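PDB 5YM6: nsp9, which binds nucleic acid as a small non-structural protein of the porcine deltacoronavirus replicase, with an affinity that dimerization enhances. Local coordinates for residues 7-12 with 95-100; 45-50 with 81-86; 61-66 with 85-90. All blocks are in the same frame, centred on the assembly; numbering follows the deposited sequence.

Contact 1 (7-12 with 95-100)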
loop_
_atom_site.group_PDB
_atom_site.type_symbol
_atom_site.label_atom_id
_atom_site.label_comp_id
_atom_site.label_asym_id
_atom_site.label_seq_id
_atom_site.Cartn_x
_atom_site.Cartn_y
_atom_site.Cartn_z
ATOM N N ARG B 7 7.141 5.394 3.812
ATOM C CA ARG B 7 6.581 4.655 4.925
ATOM C C ARG B 7 7.155 3.252 4.907
ATOM O O ARG B 7 7.460 2.714 3.849
ATOM C CB ARG B 7 5.055 4.635 4.842
ATOM C CG ARG B 7 4.399 5.993 5.042
ATOM C CD ARG B 7 2.965 5.953 4.554
ATOM N NE ARG B 7 2.172 7.097 4.993
ATOM C CZ ARG B 7 2.179 8.293 4.412
ATOM N NH1 ARG B 7 1.410 9.257 4.898
ATOM N NH2 ARG B 7 2.948 8.533 3.354
ATOM N N ASN B 8 7.324 2.661 6.080
ATOM C CA ASN B 8 7.795 1.296 6.145
ATOM C C ASN B 8 6.797 0.436 6.892
ATOM O O ASN B 8 5.940 0.954 7.613
ATOM C CB ASN B 8 9.165 1.215 6.821
ATOM C CG ASN B 8 10.290 1.676 5.918
ATOM O OD1 ASN B 8 10.230 1.512 4.699
ATOM N ND2 ASN B 8 11.326 2.253 6.512
ATOM N N VAL B 9 6.898 -0.868 6.686
ATOM C CA VAL B 9 6.150 -1.832 7.481
ATOM C C VAL B 9 7.131 -2.676 8.303
ATOM O O VAL B 9 8.102 -3.213 7.765
ATOM C CB VAL B 9 5.274 -2.765 6.597
ATOM C CG1 VAL B 9 4.656 -3.877 7.431
ATOM C CG2 VAL B 9 4.193 -1.974 5.863
ATOM N N PHE B 10 6.900 -2.800 9.605
ATOM C CA PHE B 10 7.661 -3.789 10.350
ATOM C C PHE B 10 6.697 -4.576 11.217
ATOM O O PHE B 10 5.630 -4.085 11.586
ATOM C CB PHE B 10 8.804 -3.151 11.171
ATOM C CG PHE B 10 8.408 -2.667 12.546
ATOM C CD1 PHE B 10 7.951 -1.374 12.741
ATOM C CD2 PHE B 10 8.534 -3.494 13.652
ATOM C CE1 PHE B 10 7.591 -0.926 14.008
ATOM C CE2 PHE B 10 8.182 -3.045 14.921
ATOM C CZ PHE B 10 7.709 -1.766 15.096
ATOM N N THR B 11 7.084 -5.802 11.520
ATOM C CA THR B 11 6.213 -6.733 12.214
ATOM C C THR B 11 6.735 -7.102 13.594
ATOM O O THR B 11 7.942 -7.239 13.803
ATOM C CB THR B 11 6.024 -8.012 11.386
ATOM O OG1 THR B 11 7.291 -8.652 11.205
ATOM C CG2 THR B 11 5.440 -7.680 10.025
ATOM N N ALA B 12 5.818 -7.247 14.540
ATOM C CA ALA B 12 6.157 -7.772 15.857
ATOM C C ALA B 12 5.006 -8.628 16.365
ATOM O O ALA B 12 4.339 -9.277 15.586
ATOM C CB ALA B 12 6.470 -6.642 16.814
ATOM N N ARG B 95 -3.849 0.276 4.591
ATOM C CA ARG B 95 -4.223 -1.064 4.154
ATOM C C ARG B 95 -3.371 -1.446 2.949
ATOM O O ARG B 95 -2.849 -2.561 2.875
ATOM C CB ARG B 95 -5.715 -1.149 3.818
ATOM C CG ARG B 95 -6.631 -1.006 5.055
ATOM C CD ARG B 95 -8.067 -0.619 4.691
ATOM N NE ARG B 95 -8.812 -1.698 4.044
ATOM C CZ ARG B 95 -9.620 -2.546 4.682
ATOM N NH1 ARG B 95 -10.248 -3.496 4.002
ATOM N NH2 ARG B 95 -9.799 -2.449 5.999
ATOM N N GLY B 96 -3.209 -0.510 2.019
ATOM C CA GLY B 96 -2.378 -0.762 0.849
ATOM C C GLY B 96 -0.943 -1.093 1.216
ATOM O O GLY B 96 -0.346 -1.984 0.631
ATOM N N MET B 97 -0.386 -0.360 2.169
ATOM C CA MET B 97 0.973 -0.636 2.642
ATOM C C MET B 97 1.136 -2.089 3.114
ATOM O O MET B 97 2.100 -2.777 2.761
ATOM C CB MET B 97 1.339 0.311 3.789
ATOM C CG MET B 97 1.625 1.747 3.389
ATOM S SD MET B 97 3.160 1.916 2.481
ATOM C CE MET B 97 4.381 1.414 3.697
ATOM N N VAL B 98 0.185 -2.550 3.913
ATOM C CA VAL B 98 0.257 -3.903 4.478
ATOM C C VAL B 98 -0.030 -4.973 3.429
ATOM O O VAL B 98 0.659 -5.991 3.371
ATOM C CB VAL B 98 -0.698 -4.038 5.669
ATOM C CG1 VAL B 98 -0.806 -5.490 6.137
ATOM C CG2 VAL B 98 -0.216 -3.161 6.793
ATOM N N ILE B 99 -1.009 -4.736 2.562
ATOM C CA ILE B 99 -1.295 -5.698 1.494
ATOM C C ILE B 99 -0.080 -5.866 0.580
ATOM O O ILE B 99 0.245 -6.984 0.175
ATOM C CB ILE B 99 -2.520 -5.276 0.668
ATOM C CG1 ILE B 99 -3.782 -5.385 1.527
ATOM C CG2 ILE B 99 -2.677 -6.148 -0.571
ATOM C CD1 ILE B 99 -5.036 -4.904 0.839
ATOM N N GLY B 100 0.596 -4.761 0.272
ATOM C CA GLY B 100 1.792 -4.821 -0.550
ATOM C C GLY B 100 2.891 -5.632 0.114
ATOM O O GLY B 100 3.586 -6.420 -0.536
#

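Contact 2 (45-50 with 81-86)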
loop_
_atom_site.group_PDB
_atom_site.type_symbol
_atom_site.label_atom_id
_atom_site.label_comp_id
_atom_site.label_asym_id
_atom_site.label_seq_id
_atom_site.Cartn_x
_atom_site.Cartn_y
_atom_site.Cartn_z
ATOM N N THR B 45 -3.635 -17.767 12.976
ATOM C CA THR B 45 -4.276 -18.956 12.438
ATOM C C THR B 45 -5.711 -19.073 12.969
ATOM O O THR B 45 -6.484 -19.915 12.507
ATOM C CB THR B 45 -3.484 -20.226 12.778
ATOM O OG1 THR B 45 -3.257 -20.277 14.188
ATOM C CG2 THR B 45 -2.142 -20.216 12.058
ATOM N N LYS B 46 -6.073 -18.224 13.925
ATOM C CA LYS B 46 -7.427 -18.251 14.497
ATOM C C LYS B 46 -8.364 -17.385 13.661
ATOM O O LYS B 46 -7.982 -16.280 13.250
ATOM C CB LYS B 46 -7.424 -17.769 15.947
ATOM C CG LYS B 46 -6.648 -18.648 16.928
ATOM C CD LYS B 46 -6.874 -18.193 18.373
ATOM C CE LYS B 46 -8.362 -18.219 18.732
ATOM N NZ LYS B 46 -8.710 -17.636 20.071
ATOM N N ASP B 47 -9.586 -17.864 13.422
ATOM C CA ASP B 47 -10.530 -17.110 12.598
ATOM C C ASP B 47 -11.558 -16.330 13.423
ATOM O O ASP B 47 -12.445 -15.687 12.860
ATOM C CB ASP B 47 -11.244 -18.040 11.602
ATOM C CG ASP B 47 -12.248 -19.001 12.261
ATOM O OD1 ASP B 47 -12.320 -19.106 13.501
ATOM O OD2 ASP B 47 -12.973 -19.673 11.501
ATOM N N ASN B 48 -11.410 -16.347 14.747
ATOM C CA ASN B 48 -12.423 -15.771 15.627
ATOM C C ASN B 48 -11.939 -14.620 16.500
ATOM O O ASN B 48 -12.502 -14.379 17.568
ATOM C CB ASN B 48 -13.025 -16.856 16.532
ATOM C CG ASN B 48 -11.984 -17.549 17.401
ATOM O OD1 ASN B 48 -10.849 -17.716 16.994
ATOM N ND2 ASN B 48 -12.380 -17.951 18.610
ATOM N N LEU B 49 -10.922 -13.888 16.052
ATOM C CA LEU B 49 -10.419 -12.781 16.858
ATOM C C LEU B 49 -11.359 -11.576 16.776
ATOM O O LEU B 49 -11.901 -11.260 15.715
ATOM C CB LEU B 49 -9.001 -12.384 16.418
ATOM C CG LEU B 49 -7.996 -13.538 16.485
ATOM C CD1 LEU B 49 -6.600 -13.047 16.158
ATOM C CD2 LEU B 49 -8.020 -14.206 17.870
ATOM N N LYS B 50 -11.531 -10.895 17.903
ATOM C CA LYS B 50 -12.408 -9.738 17.961
ATOM C C LYS B 50 -11.664 -8.439 18.260
ATOM O O LYS B 50 -11.980 -7.391 17.691
ATOM C CB LYS B 50 -13.498 -9.965 19.011
ATOM C CG LYS B 50 -14.463 -8.799 19.159
ATOM C CD LYS B 50 -15.492 -9.067 20.241
ATOM C CE LYS B 50 -16.348 -7.836 20.506
ATOM N NZ LYS B 50 -17.303 -8.098 21.618
ATOM N N VAL B 81 -3.425 -22.113 6.380
ATOM C CA VAL B 81 -4.391 -21.036 6.216
ATOM C C VAL B 81 -4.187 -19.972 7.296
ATOM O O VAL B 81 -4.198 -20.275 8.490
ATOM C CB VAL B 81 -5.835 -21.559 6.278
ATOM C CG1 VAL B 81 -6.810 -20.433 6.039
ATOM C CG2 VAL B 81 -6.047 -22.664 5.249
ATOM N N VAL B 82 -3.992 -18.731 6.862
ATOM C CA VAL B 82 -3.768 -17.604 7.764
ATOM C C VAL B 82 -4.951 -16.646 7.663
ATOM O O VAL B 82 -5.578 -16.570 6.613
ATOM C CB VAL B 82 -2.456 -16.853 7.399
ATOM C CG1 VAL B 82 -2.081 -15.867 8.477
ATOM C CG2 VAL B 82 -1.323 -17.849 7.168
ATOM N N TYR B 83 -5.265 -15.917 8.734
ATOM C CA TYR B 83 -6.287 -14.872 8.644
ATOM C C TYR B 83 -5.712 -13.497 8.912
ATOM O O TYR B 83 -5.034 -13.290 9.908
ATOM C CB TYR B 83 -7.427 -15.142 9.616
ATOM C CG TYR B 83 -8.094 -16.455 9.327
ATOM C CD1 TYR B 83 -9.081 -16.561 8.351
ATOM C CD2 TYR B 83 -7.706 -17.599 9.998
ATOM C CE1 TYR B 83 -9.676 -17.787 8.077
ATOM C CE2 TYR B 83 -8.289 -18.810 9.739
ATOM C CZ TYR B 83 -9.268 -18.902 8.777
ATOM O OH TYR B 83 -9.833 -20.140 8.533
ATOM N N LEU B 84 -5.987 -12.575 8.006
ATOM C CA LEU B 84 -5.543 -11.194 8.120
ATOM C C LEU B 84 -6.694 -10.354 8.647
ATOM O O LEU B 84 -7.820 -10.421 8.114
ATOM C CB LEU B 84 -5.071 -10.666 6.755
ATOM C CG LEU B 84 -4.771 -9.166 6.630
ATOM C CD1 LEU B 84 -3.499 -8.816 7.352
ATOM C CD2 LEU B 84 -4.664 -8.742 5.156
ATOM N N TYR B 85 -6.432 -9.585 9.701
ATOM C CA TYR B 85 -7.438 -8.696 10.270
ATOM C C TYR B 85 -6.901 -7.284 10.250
ATOM O O TYR B 85 -5.844 -7.032 10.836
ATOM C CB TYR B 85 -7.757 -9.023 11.726
ATOM C CG TYR B 85 -8.247 -10.406 12.075
ATOM C CD1 TYR B 85 -7.369 -11.482 12.143
ATOM C CD2 TYR B 85 -9.573 -10.612 12.429
ATOM C CE1 TYR B 85 -7.817 -12.744 12.509
ATOM C CE2 TYR B 85 -10.020 -11.866 12.808
ATOM C CZ TYR B 85 -9.138 -12.923 12.839
ATOM O OH TYR B 85 -9.583 -14.168 13.213
ATOM N N PHE B 86 -7.614 -6.363 9.604
ATOM C CA PHE B 86 -7.259 -4.963 9.712
ATOM C C PHE B 86 -7.870 -4.379 10.968
ATOM O O PHE B 86 -8.938 -4.802 11.416
ATOM C CB PHE B 86 -7.715 -4.172 8.488
ATOM C CG PHE B 86 -6.871 -4.418 7.285
ATOM C CD1 PHE B 86 -5.575 -3.944 7.240
ATOM C CD2 PHE B 86 -7.356 -5.151 6.223
ATOM C CE1 PHE B 86 -4.777 -4.174 6.142
ATOM C CE2 PHE B 86 -6.564 -5.378 5.116
ATOM C CZ PHE B 86 -5.275 -4.889 5.085
HETATM O O HOH W 1 -6.027 -21.785 10.405
#

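Contact 3 (61-66 with 85-90)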
loop_
_atom_site.group_PDB
_atom_site.type_symbol
_atom_site.label_atom_id
_atom_site.label_comp_id
_atom_site.label_asym_id
_atom_site.label_seq_id
_atom_site.Cartn_x
_atom_site.Cartn_y
_atom_site.Cartn_z
ATOM N N THR B 61 -4.395 0.087 25.181
ATOM C CA THR B 61 -5.671 0.309 24.521
ATOM C C THR B 61 -6.152 -0.917 23.751
ATOM O O THR B 61 -5.361 -1.633 23.139
ATOM C CB THR B 61 -5.599 1.496 23.554
ATOM O OG1 THR B 61 -6.803 1.548 22.777
ATOM C CG2 THR B 61 -4.407 1.350 22.622
ATOM N N VAL B 62 -7.457 -1.137 23.794
ATOM C CA VAL B 62 -8.082 -2.241 23.094
ATOM C C VAL B 62 -8.685 -1.741 21.783
ATOM O O VAL B 62 -9.497 -0.809 21.770
ATOM C CB VAL B 62 -9.160 -2.906 23.965
ATOM C CG1 VAL B 62 -9.835 -4.031 23.212
ATOM C CG2 VAL B 62 -8.535 -3.426 25.258
ATOM N N LEU B 63 -8.261 -2.352 20.681
ATOM C CA LEU B 63 -8.730 -1.968 19.353
ATOM C C LEU B 63 -9.592 -3.053 18.728
ATOM O O LEU B 63 -9.282 -4.238 18.852
ATOM C CB LEU B 63 -7.554 -1.680 18.433
ATOM C CG LEU B 63 -6.570 -0.627 18.935
ATOM C CD1 LEU B 63 -5.453 -0.475 17.932
ATOM C CD2 LEU B 63 -7.299 0.688 19.147
ATOM N N ASN B 64 -10.653 -2.653 18.038
ATOM C CA ASN B 64 -11.497 -3.621 17.348
ATOM C C ASN B 64 -10.889 -4.055 16.034
ATOM O O ASN B 64 -10.225 -3.265 15.358
ATOM C CB ASN B 64 -12.889 -3.045 17.091
ATOM C CG ASN B 64 -13.646 -2.792 18.368
ATOM O OD1 ASN B 64 -13.633 -3.617 19.285
ATOM N ND2 ASN B 64 -14.273 -1.627 18.458
ATOM N N LEU B 65 -11.134 -5.312 15.674
ATOM C CA LEU B 65 -10.685 -5.870 14.396
ATOM C C LEU B 65 -11.817 -5.927 13.373
ATOM O O LEU B 65 -12.957 -6.249 13.724
ATOM C CB LEU B 65 -10.154 -7.281 14.600
ATOM C CG LEU B 65 -9.047 -7.391 15.639
ATOM C CD1 LEU B 65 -8.772 -8.855 15.968
ATOM C CD2 LEU B 65 -7.813 -6.687 15.106
ATOM N N ASP B 66 -11.486 -5.660 12.111
ATOM C CA ASP B 66 -12.377 -5.974 10.989
ATOM C C ASP B 66 -12.441 -7.486 10.798
ATOM O O ASP B 66 -11.590 -8.195 11.300
ATOM C CB ASP B 66 -11.894 -5.279 9.713
ATOM C CG ASP B 66 -12.135 -3.786 9.743
ATOM O OD1 ASP B 66 -12.979 -3.354 10.541
ATOM O OD2 ASP B 66 -11.485 -3.048 8.970
ATOM N N TYR B 85 -6.432 -9.585 9.701
ATOM C CA TYR B 85 -7.438 -8.696 10.270
ATOM C C TYR B 85 -6.901 -7.284 10.250
ATOM O O TYR B 85 -5.844 -7.032 10.836
ATOM C CB TYR B 85 -7.757 -9.023 11.726
ATOM C CG TYR B 85 -8.247 -10.406 12.075
ATOM C CD1 TYR B 85 -7.369 -11.482 12.143
ATOM C CD2 TYR B 85 -9.573 -10.612 12.429
ATOM C CE1 TYR B 85 -7.817 -12.744 12.509
ATOM C CE2 TYR B 85 -10.020 -11.866 12.808
ATOM C CZ TYR B 85 -9.138 -12.923 12.839
ATOM O OH TYR B 85 -9.583 -14.168 13.213
ATOM N N PHE B 86 -7.614 -6.363 9.604
ATOM C CA PHE B 86 -7.259 -4.963 9.712
ATOM C C PHE B 86 -7.870 -4.379 10.968
ATOM O O PHE B 86 -8.938 -4.802 11.416
ATOM C CB PHE B 86 -7.715 -4.172 8.488
ATOM C CG PHE B 86 -6.871 -4.418 7.285
ATOM C CD1 PHE B 86 -5.575 -3.944 7.240
ATOM C CD2 PHE B 86 -7.356 -5.151 6.223
ATOM C CE1 PHE B 86 -4.777 -4.174 6.142
ATOM C CE2 PHE B 86 -6.564 -5.378 5.116
ATOM C CZ PHE B 86 -5.275 -4.889 5.085
ATOM N N ILE B 87 -7.166 -3.420 11.551
ATOM C CA ILE B 87 -7.672 -2.716 12.723
ATOM C C ILE B 87 -8.794 -1.780 12.246
ATOM O O ILE B 87 -8.684 -1.178 11.180
ATOM C CB ILE B 87 -6.541 -1.940 13.440
ATOM C CG1 ILE B 87 -5.834 -2.849 14.467
ATOM C CG2 ILE B 87 -7.090 -0.733 14.191
ATOM C CD1 ILE B 87 -5.181 -4.067 13.883
ATOM N N GLN B 88 -9.870 -1.684 13.020
ATOM C CA GLN B 88 -11.040 -0.924 12.592
ATOM C C GLN B 88 -10.671 0.531 12.295
ATOM O O GLN B 88 -9.910 1.147 13.043
ATOM C CB GLN B 88 -12.154 -0.987 13.635
ATOM C CG GLN B 88 -13.422 -0.282 13.145
ATOM C CD GLN B 88 -14.618 -0.480 14.051
ATOM O OE1 GLN B 88 -14.477 -0.613 15.264
ATOM N NE2 GLN B 88 -15.811 -0.498 13.457
ATOM N N ASN B 89 -11.190 1.031 11.174
ATOM C CA ASN B 89 -11.053 2.430 10.750
ATOM C C ASN B 89 -9.663 2.821 10.275
ATOM O O ASN B 89 -9.371 3.996 10.081
ATOM C CB ASN B 89 -11.484 3.370 11.880
ATOM C CG ASN B 89 -12.956 3.276 12.166
ATOM O OD1 ASN B 89 -13.764 3.067 11.256
ATOM N ND2 ASN B 89 -13.321 3.422 13.430
ATOM N N ILE B 90 -8.796 1.841 10.072
ATOM C CA ILE B 90 -7.481 2.161 9.561
ATOM C C ILE B 90 -7.637 2.656 8.105
ATOM O O ILE B 90 -8.549 2.239 7.393
ATOM C CB ILE B 90 -6.536 0.945 9.684
ATOM C CG1 ILE B 90 -5.105 1.404 9.970
ATOM C CG2 ILE B 90 -6.688 0.007 8.522
ATOM C CD1 ILE B 90 -4.899 1.770 11.433
#

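Contact 1 (7-12 with 95-100)
Two successive bends in one thioether, chi2 -70° and chi3 -64°, fold the Met-97 side chain so that it leads out from helix 95-100 and lays its terminal methyl against the backbone of Arg-7, where the chain comes up to the helix. The first torsion places CG beside the backbone N, anti to the carbonyl carbon. In Val-9 the branch CG2 likewise lies beside its own N, which turns that methyl to the helix while CG1 sits anti to the N. The tip of the methionine does most of the touching: Met-97 CE stands 3.3 Å from Arg-7 O and 3.5 Å from Arg-7 CB. The rest of the arginine chain runs on extended and leads its guanidinium away. The Val-9 and Met-97 side chains run antiparallel alongside one another, with Val-9 CG2 4.0 Å from Met-97 CE and 3.8 Å from Met-97 O. Val-9 CG2 therefore lies against the helix backbone as well as against the thioether. Val-98 gives a looser flank and also packs on Val-40, Ala-41 and Phe-86.

Strand and helix axes approach to 8.9 Å and cross at -63°, so the touching is local. On the dimer side, Met-97 also packs on Gly-96 of the second subunit, and Ser-103 of that subunit gives a weak hydrogen bond to Arg-7 O. Gly-96 and Gly-100, four residues apart, make the GxxxG sequence known from the C-terminal helix of coronavirus nsp9, where helices of two subunits meet; here that helix rests on the first barrel strand.

Contact 2 (45-50 with 81-86)
The phenolic oxygen of Tyr-85 is gripped by two hydrogen bonds, one to the loop carbonyl of Lys-46 and one from Leu-49 N, the first residue of strand 49-55, so that it serves as donor in one and acceptor in the other. Tyr-85 OH donates to Lys-46 O at 2.7 Å, arriving 33° out of the carbonyl plane. It accepts from Leu-49 N at 3.2 Å along a nearly straight N-H line of 170°. The loop bends tightly round the hydroxyl, bringing even Asp-47 C within 2.9 Å of Tyr-85 OH. Accepting the amide hydrogen bond would be expected to make the phenol a better donor to the carbonyl.

With both ends of the turn tied to one atom, the hydroxyl end of the ring is well held. Leu-49 crosses it at about a right angle, its CB over one face in a CH-pi contact, with Leu-49 CB 3.6 Å from Tyr-85 CZ. Tyr-83, two residues back on the same side of the strand, meets the loop differently. Its ring takes Asp-47 CB over one face, displaced from the centre toward CZ and CE2, as a second CH-pi contact lying 16° off the ring normal. Thr-45 O comes to the edge of the same ring, 3.5 Å from Tyr-83 CE2. Farther out, one water donates to both Thr-45 O and Val-81 O, at 2.9 Å and 3.0 Å respectively, and joins the two segments. The Lys-46 ammonium turns elsewhere, into a salt bridge with Asp-18.

Strand 82-86 pairs with strand 36-44, whereas strand 49-55 belongs farther along the sheet; two tyrosines thus brace the connecting loop where the antiparallel sheet curls into the small barrel of the coronavirus nsp9 fold.

Contact 3 (61-66 with 85-90)
Leu-65 occupies the apolar centre, its methyls reaching Ile-87 and Tyr-85. Leu-65 CD2 meets Ile-87 CD1 at 3.9 Å, while CB and CD1 lie obliquely by the CD2 corner of Tyr-85. Leu-63 extends the patch along its strand, with Leu-63 CD1 4.1 Å from Ile-87 CG2. Neighbours Ile-42, Leu-49 and Val-52 also pack on Leu-65.

Around this centre the backbones form a single bridge. Leu-65 and Ile-87 face each other with CA atoms 4.7 Å apart, and the bonds fall on their neighbours, the pattern of a non-hydrogen-bonded antiparallel pair. Asp-66 N donates to Phe-86 O at 2.8 Å, almost along the C=O axis. Gln-88 N donates to Asn-64 O over 2.8 Å, but from above the carbonyl plane. The two segments run 115° apart in direction and so part quickly beyond the bridge, and a type II turn from Ile-87 to Ile-90 carries the second one away. Asp-66 O reaches the ring edge at Tyr-85 CD2.

At the exposed edge, Asn-64 and Gln-88 lie side by side with amide planes 66° apart, and Asn-64 ND2 gives Gln-88 OE1 a weak bond of 3.4 Å. The Asp-66 carboxylate has a weak, long ion pair with Arg-95. Straight backbone bonds over an apolar centre, with one weak amide bond and a long ion pair at the polar edge, imply a junction fixed chiefly by main chain and packing.

Contacts 2 and 3 share Tyr-85 and Phe-86 and lie about 12 Å apart between centres, also meeting directly where Leu-49 CB packs 3.6 Å from Leu-65 CD1. The centre of contact 1 is more distant, about 17 Å from that of contact 2 and 15 Å from that of contact 3, across the middle of the chain from both. Phe-86 spans the gap: its ring packs on the helix of contact 1, Phe-86 CZ lying 3.9 Å from Ile-99 CG1. Arg-95 adds a weak ionic link from that helix to Asp-66 of contact 3. Contacts 2 and 3 thus join parts of the barrel sheet, whereas contact 1 lies where the helix meeting the second subunit packs on the first strand.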